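Local coordinates for protein D-mannose isomerase (Marinomonas mediterranea, PDB 5X32) that catalyses the reversible isomerisation of D-mannose to D-fructose and, less efficiently, of D-lyxose to D-xylulose, acting as a monomer, at residues Q208-S216 and Y223-W231; E145-Y156 and R198-K209. All blocks are in the same frame, centred on the assembly; numbering follows the deposited sequence.

Contact 1: Q208-S216 and Y223-W231; sequences QKQASLSNS and YTNDWQIDW
One side-chain amide supplies the only hydrogen bond between the two segments: buried Gln210 donates from NE2 to the backbone O of Trp227 over 2.9 Å, nearly straight at the hydrogen (162°). The acceptor lies close to the glutamine's amide plane, whereas NE2 approaches tilted from the carbonyl plane of Trp227. A bend at chi2 (-50°) brings the amide alongside two aromatic rings. NE2 stands 3.3 Å from Tyr223 CE2, with amide and phenol ring steeply inclined at 80°, and 3.8 Å from Trp227 CE3. The carbonyl it grips belongs to the last residue of a type I beta turn, Thr224 to Trp227, whose start is an ST turn: Thr224 OG1 accepts from Asp226 N. Three residues beyond Gln210, the contact becomes apolar. Leu213 rests its CB on Ile229 CG1 at 3.7 Å, and its CD1 lies 3.6 Å from Trp227 O. Ile229 in turn sets CG2 over one face of the Trp231 ring. Ser214 turns its OG to the backbone O of Glu218, outside the contact. The contact thus pins the loop following strand 222-223 to the C-terminal end of helix 193-212, with Tyr223 and Trp227 also packing on strand 171-172 and helix 173-190.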
loop_
_atom_site.group_PDB
_atom_site.type_symbol
_atom_site.label_atom_id
_atom_site.label_comp_id
_atom_site.label_asym_id
_atom_site.label_seq_id
_atom_site.Cartn_x
_atom_site.Cartn_y
_atom_site.Cartn_z
ATOM N N GLN A 208 9.460 14.468 8.471
ATOM C CA GLN A 208 10.155 15.677 8.890
ATOM C C GLN A 208 11.628 15.636 8.537
ATOM O O GLN A 208 12.071 16.386 7.663
ATOM C CB GLN A 208 9.965 15.922 10.377
ATOM C CG GLN A 208 8.649 16.574 10.597
ATOM C CD GLN A 208 8.449 17.130 11.983
ATOM O OE1 GLN A 208 8.893 16.552 12.957
ATOM N NE2 GLN A 208 7.759 18.276 12.071
ATOM N N LYS A 209 12.371 14.726 9.170
ATOM C CA LYS A 209 13.818 14.734 9.013
ATOM C C LYS A 209 14.224 14.464 7.578
ATOM O O LYS A 209 14.837 15.321 6.944
ATOM C CB LYS A 209 14.499 13.715 9.899
ATOM C CG LYS A 209 16.006 13.734 9.676
ATOM C CD LYS A 209 16.745 12.939 10.735
ATOM C CE LYS A 209 16.302 11.468 10.780
ATOM N NZ LYS A 209 17.447 10.551 11.038
ATOM N N GLN A 210 13.886 13.288 7.057
ATOM C CA GLN A 210 14.298 12.956 5.694
ATOM C C GLN A 210 13.713 13.894 4.644
ATOM O O GLN A 210 14.347 14.140 3.619
ATOM C CB GLN A 210 13.944 11.508 5.355
ATOM C CG GLN A 210 14.700 10.516 6.203
ATOM C CD GLN A 210 16.184 10.808 6.217
ATOM O OE1 GLN A 210 16.769 10.993 7.273
ATOM N NE2 GLN A 210 16.804 10.833 5.043
ATOM N N ALA A 211 12.515 14.411 4.892
ATOM C CA ALA A 211 11.898 15.363 3.970
ATOM C C ALA A 211 12.676 16.677 3.867
ATOM O O ALA A 211 12.862 17.201 2.767
ATOM C CB ALA A 211 10.464 15.635 4.385
ATOM N N SER A 212 13.170 17.177 4.999
ATOM C CA SER A 212 13.875 18.470 5.048
ATOM C C SER A 212 15.075 18.519 4.123
ATOM O O SER A 212 15.502 19.595 3.713
ATOM C CB SER A 212 14.360 18.777 6.467
ATOM O OG SER A 212 13.291 18.933 7.379
ATOM N N LEU A 213 15.588 17.341 3.778
ATOM C CA LEU A 213 16.780 17.201 2.951
ATOM C C LEU A 213 16.508 17.589 1.532
ATOM O O LEU A 213 17.431 17.681 0.722
ATOM C CB LEU A 213 17.289 15.767 2.989
ATOM C CG LEU A 213 17.749 15.328 4.375
ATOM C CD1 LEU A 213 18.099 13.852 4.382
ATOM C CD2 LEU A 213 18.951 16.174 4.772
ATOM N N SER A 214 15.233 17.726 1.203
ATOM C CA SER A 214 14.888 18.207 -0.110
ATOM C C SER A 214 14.441 19.668 -0.109
ATOM O O SER A 214 13.768 20.164 0.837
ATOM C CB SER A 214 13.793 17.323 -0.737
ATOM O OG SER A 214 12.492 17.865 -0.547
ATOM N N ASN A 215 14.772 20.304 -1.230
ATOM C CA ASN A 215 14.311 21.636 -1.624
ATOM C C ASN A 215 12.847 21.931 -1.269
ATOM O O ASN A 215 12.549 22.841 -0.475
ATOM C CB ASN A 215 14.514 21.710 -3.149
ATOM C CG ASN A 215 15.986 21.856 -3.554
ATOM O OD1 ASN A 215 16.572 20.987 -4.205
ATOM N ND2 ASN A 215 16.517 23.071 -3.346
ATOM N N SER A 216 11.964 21.096 -1.822
ATOM C CA SER A 216 10.520 21.297 -1.727
ATOM C C SER A 216 9.957 20.782 -0.402
ATOM O O SER A 216 8.777 20.998 -0.071
ATOM C CB SER A 216 9.808 20.610 -2.893
ATOM O OG SER A 216 10.256 19.265 -3.030
ATOM N N TYR A 223 17.920 7.051 -0.695
ATOM C CA TYR A 223 18.906 7.583 0.232
ATOM C C TYR A 223 20.112 6.660 0.349
ATOM O O TYR A 223 19.996 5.437 0.199
ATOM C CB TYR A 223 18.296 7.810 1.621
ATOM C CG TYR A 223 17.068 8.697 1.622
ATOM C CD1 TYR A 223 15.803 8.163 1.405
ATOM C CD2 TYR A 223 17.175 10.069 1.797
ATOM C CE1 TYR A 223 14.684 8.958 1.400
ATOM C CE2 TYR A 223 16.050 10.880 1.786
ATOM C CZ TYR A 223 14.807 10.312 1.582
ATOM O OH TYR A 223 13.675 11.091 1.562
ATOM N N THR A 224 21.271 7.262 0.612
ATOM C CA THR A 224 22.511 6.532 0.850
ATOM C C THR A 224 22.467 5.889 2.219
ATOM O O THR A 224 21.586 6.211 3.015
ATOM C CB THR A 224 23.735 7.462 0.717
ATOM O OG1 THR A 224 23.796 8.352 1.846
ATOM C CG2 THR A 224 23.630 8.281 -0.578
ATOM N N ASN A 225 23.404 4.989 2.508
ATOM C CA ASN A 225 23.419 4.337 3.822
ATOM C C ASN A 225 23.714 5.319 4.960
ATOM O O ASN A 225 23.648 4.934 6.126
ATOM C CB ASN A 225 24.396 3.152 3.863
ATOM C CG ASN A 225 25.778 3.508 3.379
ATOM O OD1 ASN A 225 25.944 4.330 2.470
ATOM N ND2 ASN A 225 26.790 2.874 3.973
ATOM N N ASP A 226 24.023 6.576 4.618
ATOM C CA ASP A 226 24.096 7.657 5.605
ATOM C C ASP A 226 22.712 8.201 5.911
ATOM O O ASP A 226 22.526 8.906 6.902
ATOM C CB ASP A 226 24.876 8.866 5.062
ATOM C CG ASP A 226 26.318 8.577 4.773
ATOM O OD1 ASP A 226 26.858 7.599 5.339
ATOM O OD2 ASP A 226 26.902 9.356 3.970
ATOM N N TRP A 227 21.754 7.820 5.069
ATOM C CA TRP A 227 20.425 8.430 5.011
ATOM C C TRP A 227 20.558 9.884 4.547
ATOM O O TRP A 227 19.749 10.741 4.902
ATOM C CB TRP A 227 19.666 8.326 6.331
ATOM C CG TRP A 227 19.019 6.982 6.534
ATOM C CD1 TRP A 227 19.436 5.993 7.367
ATOM C CD2 TRP A 227 17.837 6.488 5.887
ATOM N NE1 TRP A 227 18.584 4.914 7.291
ATOM C CE2 TRP A 227 17.594 5.196 6.388
ATOM C CE3 TRP A 227 16.956 7.017 4.937
ATOM C CZ2 TRP A 227 16.510 4.419 5.967
ATOM C CZ3 TRP A 227 15.881 6.245 4.517
ATOM C CH2 TRP A 227 15.665 4.963 5.037
ATOM N N GLN A 228 21.590 10.140 3.746
ATOM C CA GLN A 228 21.685 11.375 2.968
ATOM C C GLN A 228 21.029 11.163 1.608
ATOM O O GLN A 228 20.943 10.036 1.128
ATOM C CB GLN A 228 23.144 11.806 2.792
ATOM C CG GLN A 228 23.809 12.368 4.056
ATOM C CD GLN A 228 23.099 13.616 4.603
ATOM O OE1 GLN A 228 22.415 13.556 5.632
ATOM N NE2 GLN A 228 23.250 14.746 3.902
ATOM N N ILE A 229 20.581 12.233 0.966
ATOM C CA ILE A 229 19.861 12.059 -0.285
ATOM C C ILE A 229 20.772 11.641 -1.426
ATOM O O ILE A 229 21.770 12.297 -1.727
ATOM C CB ILE A 229 19.101 13.323 -0.695
ATOM C CG1 ILE A 229 17.825 13.444 0.131
ATOM C CG2 ILE A 229 18.710 13.266 -2.171
ATOM C CD1 ILE A 229 16.788 14.379 -0.491
ATOM N N ASP A 230 20.390 10.530 -2.054
ATOM C CA ASP A 230 20.987 10.065 -3.296
ATOM C C ASP A 230 20.268 10.689 -4.488
ATOM O O ASP A 230 19.145 10.297 -4.813
ATOM C CB ASP A 230 20.913 8.537 -3.377
ATOM C CG ASP A 230 21.762 7.966 -4.506
ATOM O OD1 ASP A 230 22.164 8.735 -5.415
ATOM O OD2 ASP A 230 22.033 6.741 -4.484
ATOM N N TRP A 231 20.899 11.667 -5.129
ATOM C CA TRP A 231 20.342 12.234 -6.360
ATOM C C TRP A 231 20.578 11.311 -7.555
ATOM O O TRP A 231 21.110 11.731 -8.583
ATOM C CB TRP A 231 20.937 13.622 -6.634
ATOM C CG TRP A 231 20.652 14.610 -5.534
ATOM C CD1 TRP A 231 21.548 15.125 -4.647
ATOM C CD2 TRP A 231 19.377 15.180 -5.194
ATOM N NE1 TRP A 231 20.917 15.988 -3.783
ATOM C CE2 TRP A 231 19.586 16.041 -4.097
ATOM C CE3 TRP A 231 18.083 15.046 -5.712
ATOM C CZ2 TRP A 231 18.549 16.769 -3.508
ATOM C CZ3 TRP A 231 17.053 15.777 -5.128
ATOM C CH2 TRP A 231 17.295 16.628 -4.039
#

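Contact 2: E145-Y156 and R198-K209; sequences ETHFWENKHGLY and RAKLLAKNICQK
The guanidinium of Arg198 lies flat on the indole of Trp149, a cation-pi stack with CZ 3.4 Å from the centroid of the six-membered ring and the planes only 18° apart. The outer edge of the Arg198 guanidinium grips Glu145 end-on in a salt bridge: NH2 gives OE1 a 3.0 Å bond on the syn side, and NH1 reaches the syn lone pair of OE2 at 3.1 Å, tilted from the guanidinium plane. NH1 also makes a weak bond to Tyr156 OH. Bends at chi2 and chi3 (53° and 57°) fold the arginine back over the indole. Trp149 is steadied in turn: NE1 bonds to Asn151 OD1, CE3 sits over the face of the Tyr156 ring, and Leu201 and Leu202 meet the indole edge. A leucine in place of Trp149 would probably leave the Arg198 guanidinium without its flat support, freer to turn away from Glu145. Further along the helix, Leu202 CD1 touches the edge of Tyr156 at CE2 (3.7 Å), and Leu155 CD2 packs on Ile206 CD1 at 3.6 Å. Polar side chains hold the turn between the strands: Lys209 NZ bonds to His153 O (3.1 Å), while Asn205 ND2 reaches Gly154 O weakly. Helix 193-212 thereby lies against the hairpin of strands 149-150 and 155-160, at the edge of an antiparallel sheet; Glu145 reaches in from the end of helix 133-147, while helix 173-190 packs on Leu155, Tyr156, Arg198 and Ile206.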
loop_
_atom_site.group_PDB
_atom_site.type_symbol
_atom_site.label_atom_id
_atom_site.label_comp_id
_atom_site.label_asym_id
_atom_site.label_seq_id
_atom_site.Cartn_x
_atom_site.Cartn_y
_atom_site.Cartn_z
ATOM N N GLU A 145 13.637 -5.894 14.300
ATOM C CA GLU A 145 14.407 -5.156 15.292
ATOM C C GLU A 145 15.847 -5.621 15.254
ATOM O O GLU A 145 16.788 -4.818 15.260
ATOM C CB GLU A 145 13.809 -5.330 16.692
ATOM C CG GLU A 145 14.023 -4.127 17.608
ATOM C CD GLU A 145 13.375 -2.844 17.087
ATOM O OE1 GLU A 145 13.730 -1.756 17.600
ATOM O OE2 GLU A 145 12.504 -2.913 16.179
ATOM N N THR A 146 15.994 -6.942 15.197
ATOM C CA THR A 146 17.289 -7.589 15.214
ATOM C C THR A 146 18.063 -7.300 13.942
ATOM O O THR A 146 19.275 -7.105 13.981
ATOM C CB THR A 146 17.145 -9.081 15.384
ATOM O OG1 THR A 146 16.554 -9.348 16.656
ATOM C CG2 THR A 146 18.496 -9.759 15.288
ATOM N N HIS A 147 17.379 -7.269 12.804
ATOM C CA HIS A 147 18.143 -7.234 11.565
ATOM C C HIS A 147 18.011 -5.944 10.748
ATOM O O HIS A 147 18.920 -5.605 9.996
ATOM C CB HIS A 147 17.769 -8.441 10.698
ATOM C CG HIS A 147 18.237 -9.758 11.243
ATOM N ND1 HIS A 147 17.376 -10.694 11.777
ATOM C CD2 HIS A 147 19.465 -10.329 11.262
ATOM C CE1 HIS A 147 18.059 -11.763 12.149
ATOM N NE2 HIS A 147 19.329 -11.568 11.843
ATOM N N PHE A 148 16.893 -5.230 10.868
ATOM C CA PHE A 148 16.647 -4.085 9.983
ATOM C C PHE A 148 16.633 -2.755 10.716
ATOM O O PHE A 148 16.951 -1.718 10.132
ATOM C CB PHE A 148 15.331 -4.248 9.217
ATOM C CG PHE A 148 15.361 -5.346 8.218
ATOM C CD1 PHE A 148 15.675 -5.082 6.894
ATOM C CD2 PHE A 148 15.108 -6.661 8.605
ATOM C CE1 PHE A 148 15.726 -6.116 5.964
ATOM C CE2 PHE A 148 15.158 -7.694 7.690
ATOM C CZ PHE A 148 15.464 -7.428 6.368
ATOM N N TRP A 149 16.251 -2.784 11.988
ATOM C CA TRP A 149 16.099 -1.553 12.735
ATOM C C TRP A 149 17.434 -0.841 12.874
ATOM O O TRP A 149 18.428 -1.434 13.251
ATOM C CB TRP A 149 15.495 -1.820 14.109
ATOM C CG TRP A 149 15.332 -0.570 14.900
ATOM C CD1 TRP A 149 15.839 -0.321 16.134
ATOM C CD2 TRP A 149 14.630 0.619 14.507
ATOM N NE1 TRP A 149 15.495 0.942 16.546
ATOM C CE2 TRP A 149 14.750 1.542 15.566
ATOM C CE3 TRP A 149 13.904 0.991 13.368
ATOM C CZ2 TRP A 149 14.175 2.817 15.523
ATOM C CZ3 TRP A 149 13.335 2.263 13.329
ATOM C CH2 TRP A 149 13.470 3.152 14.405
ATOM N N GLU A 150 17.457 0.432 12.526
ATOM C CA GLU A 150 18.690 1.191 12.592
ATOM C C GLU A 150 18.501 2.342 13.575
ATOM O O GLU A 150 18.236 3.483 13.181
ATOM C CB GLU A 150 19.084 1.699 11.214
ATOM C CG GLU A 150 19.897 0.722 10.418
ATOM C CD GLU A 150 20.471 1.345 9.157
ATOM O OE1 GLU A 150 19.693 1.894 8.340
ATOM O OE2 GLU A 150 21.701 1.257 8.961
ATOM N N ASN A 151 18.641 2.018 14.857
ATOM C CA ASN A 151 18.313 2.927 15.945
ATOM C C ASN A 151 18.931 4.319 15.867
ATOM O O ASN A 151 18.314 5.285 16.315
ATOM C CB ASN A 151 18.690 2.290 17.276
ATOM C CG ASN A 151 17.977 2.946 18.446
ATOM O OD1 ASN A 151 16.901 2.510 18.867
ATOM N ND2 ASN A 151 18.580 4.007 18.979
ATOM N N LYS A 152 20.114 4.445 15.280
ATOM C CA LYS A 152 20.781 5.738 15.296
ATOM C C LYS A 152 20.177 6.701 14.263
ATOM O O LYS A 152 20.390 7.923 14.328
ATOM C CB LYS A 152 22.285 5.548 15.043
ATOM C CG LYS A 152 22.935 6.582 14.123
ATOM C CD LYS A 152 24.312 6.164 13.625
ATOM C CE LYS A 152 24.948 7.251 12.758
ATOM N NZ LYS A 152 25.791 6.625 11.701
ATOM N N HIS A 153 19.366 6.157 13.354
ATOM C CA HIS A 153 18.659 6.968 12.360
ATOM C C HIS A 153 17.155 6.939 12.540
ATOM O O HIS A 153 16.440 7.734 11.933
ATOM C CB HIS A 153 19.011 6.509 10.958
ATOM C CG HIS A 153 20.430 6.779 10.579
ATOM N ND1 HIS A 153 20.856 8.009 10.130
ATOM C CD2 HIS A 153 21.518 5.975 10.571
ATOM C CE1 HIS A 153 22.148 7.953 9.863
ATOM N NE2 HIS A 153 22.574 6.730 10.123
ATOM N N GLY A 154 16.677 5.987 13.332
ATOM C CA GLY A 154 15.262 5.879 13.613
ATOM C C GLY A 154 14.526 5.379 12.392
ATOM O O GLY A 154 13.336 5.658 12.223
ATOM N N LEU A 155 15.233 4.634 11.544
ATOM C CA LEU A 155 14.651 4.096 10.322
ATOM C C LEU A 155 15.031 2.645 10.135
ATOM O O LEU A 155 15.900 2.134 10.833
ATOM C CB LEU A 155 15.108 4.916 9.116
ATOM C CG LEU A 155 14.528 6.328 9.103
ATOM C CD1 LEU A 155 15.193 7.220 8.060
ATOM C CD2 LEU A 155 13.018 6.234 8.872
ATOM N N TYR A 156 14.390 1.985 9.173
ATOM C CA TYR A 156 14.744 0.622 8.797
ATOM C C TYR A 156 15.512 0.648 7.483
ATOM O O TYR A 156 15.161 1.387 6.556
ATOM C CB TYR A 156 13.507 -0.244 8.636
ATOM C CG TYR A 156 12.737 -0.543 9.893
ATOM C CD1 TYR A 156 13.062 -1.636 10.684
ATOM C CD2 TYR A 156 11.663 0.252 10.276
ATOM C CE1 TYR A 156 12.341 -1.928 11.824
ATOM C CE2 TYR A 156 10.938 -0.030 11.415
ATOM C CZ TYR A 156 11.282 -1.123 12.184
ATOM O OH TYR A 156 10.560 -1.405 13.320
ATOM N N ARG A 198 6.391 3.181 17.349
ATOM C CA ARG A 198 7.324 3.016 16.238
ATOM C C ARG A 198 6.747 3.676 14.957
ATOM O O ARG A 198 7.471 4.337 14.195
ATOM C CB ARG A 198 7.641 1.532 16.026
ATOM C CG ARG A 198 8.613 1.252 14.909
ATOM C CD ARG A 198 9.892 2.045 15.036
ATOM N NE ARG A 198 10.589 1.820 16.301
ATOM C CZ ARG A 198 11.504 0.870 16.485
ATOM N NH1 ARG A 198 11.822 0.042 15.500
ATOM N NH2 ARG A 198 12.090 0.728 17.659
ATOM N N ALA A 199 5.444 3.516 14.734
ATOM C CA ALA A 199 4.812 4.126 13.576
ATOM C C ALA A 199 5.013 5.622 13.623
ATOM O O ALA A 199 5.411 6.226 12.625
ATOM C CB ALA A 199 3.329 3.797 13.517
ATOM N N LYS A 200 4.798 6.225 14.788
ATOM C CA LYS A 200 4.949 7.677 14.864
ATOM C C LYS A 200 6.391 8.142 14.693
ATOM O O LYS A 200 6.642 9.221 14.124
ATOM C CB LYS A 200 4.360 8.198 16.167
ATOM C CG LYS A 200 2.942 7.720 16.394
ATOM C CD LYS A 200 2.354 8.316 17.650
ATOM C CE LYS A 200 2.798 9.755 17.792
ATOM N NZ LYS A 200 1.881 10.544 18.643
ATOM N N LEU A 201 7.334 7.323 15.151
ATOM C CA LEU A 201 8.752 7.646 14.977
ATOM C C LEU A 201 9.156 7.616 13.497
ATOM O O LEU A 201 9.893 8.488 13.019
ATOM C CB LEU A 201 9.623 6.682 15.782
ATOM C CG LEU A 201 11.140 6.880 15.696
ATOM C CD1 LEU A 201 11.544 8.313 15.952
ATOM C CD2 LEU A 201 11.884 5.926 16.628
ATOM N N LEU A 202 8.673 6.600 12.783
ATOM C CA LEU A 202 8.923 6.465 11.355
ATOM C C LEU A 202 8.306 7.647 10.614
ATOM O O LEU A 202 8.938 8.262 9.734
ATOM C CB LEU A 202 8.363 5.139 10.841
ATOM C CG LEU A 202 9.066 3.907 11.403
ATOM C CD1 LEU A 202 8.387 2.612 10.988
ATOM C CD2 LEU A 202 10.519 3.923 10.963
ATOM N N ALA A 203 7.062 7.950 10.977
ATOM C CA ALA A 203 6.354 9.088 10.404
ATOM C C ALA A 203 7.182 10.345 10.564
ATOM O O ALA A 203 7.423 11.042 9.582
ATOM C CB ALA A 203 4.985 9.268 11.057
ATOM N N LYS A 204 7.649 10.610 11.788
ATOM C CA LYS A 204 8.447 11.810 12.055
ATOM C C LYS A 204 9.720 11.823 11.220
ATOM O O LYS A 204 10.088 12.858 10.636
ATOM C CB LYS A 204 8.813 11.930 13.536
ATOM C CG LYS A 204 9.708 13.145 13.833
ATOM C CD LYS A 204 9.425 13.781 15.180
ATOM C CE LYS A 204 8.303 14.798 15.075
ATOM N NZ LYS A 204 7.674 15.173 16.365
ATOM N N ASN A 205 10.426 10.693 11.230
ATOM C CA ASN A 205 11.716 10.599 10.560
ATOM C C ASN A 205 11.697 10.734 9.051
ATOM O O ASN A 205 12.643 11.270 8.453
ATOM C CB ASN A 205 12.391 9.302 10.952
ATOM C CG ASN A 205 13.077 9.434 12.269
ATOM O OD1 ASN A 205 13.704 10.465 12.514
ATOM N ND2 ASN A 205 12.963 8.426 13.136
ATOM N N ILE A 206 10.608 10.289 8.437
ATOM C CA ILE A 206 10.509 10.346 6.993
ATOM C C ILE A 206 9.901 11.692 6.605
ATOM O O ILE A 206 10.457 12.431 5.778
ATOM C CB ILE A 206 9.669 9.175 6.436
ATOM C CG1 ILE A 206 10.377 7.849 6.702
ATOM C CG2 ILE A 206 9.441 9.348 4.953
ATOM C CD1 ILE A 206 11.658 7.715 5.933
ATOM N N CYS A 207 8.775 12.020 7.229
ATOM C CA CYS A 207 8.050 13.228 6.880
ATOM C C CYS A 207 8.649 14.525 7.417
ATOM O O CYS A 207 8.376 15.581 6.869
ATOM C CB CYS A 207 6.611 13.116 7.372
ATOM S SG CYS A 207 5.679 11.916 6.449
ATOM N N GLN A 208 9.460 14.468 8.471
ATOM C CA GLN A 208 10.155 15.677 8.890
ATOM C C GLN A 208 11.628 15.636 8.537
ATOM O O GLN A 208 12.071 16.386 7.663
ATOM C CB GLN A 208 9.965 15.922 10.377
ATOM C CG GLN A 208 8.649 16.574 10.597
ATOM C CD GLN A 208 8.449 17.130 11.983
ATOM O OE1 GLN A 208 8.893 16.552 12.957
ATOM N NE2 GLN A 208 7.759 18.276 12.071
ATOM N N LYS A 209 12.371 14.726 9.170
ATOM C CA LYS A 209 13.818 14.734 9.013
ATOM C C LYS A 209 14.224 14.464 7.578
ATOM O O LYS A 209 14.837 15.321 6.944
ATOM C CB LYS A 209 14.499 13.715 9.899
ATOM C CG LYS A 209 16.006 13.734 9.676
ATOM C CD LYS A 209 16.745 12.939 10.735
ATOM C CE LYS A 209 16.302 11.468 10.780
ATOM N NZ LYS A 209 17.447 10.551 11.038
#

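Both contacts draw on helix 193-212, contact 2 along its middle and contact 1 at its C-terminal end, their ranges overlapping at Gln208 and Lys209. Each is partly buried, but contact 2 has more buried residues and encloses the larger area, whereas contact 1 runs out to exposed residues such as Asn215 and Trp231. Charge and stacking mark the 145-156 hairpin side; a neutral amide and aliphatic packing mark the 223-231 loop. Trp227 bridges them, meeting the His153 ring and bonding weakly through NE1 to Glu150. Ile206 and Tyr223 come within about 8 and 9 Å, between side chains, of His251, a probable catalytic proton donor/acceptor.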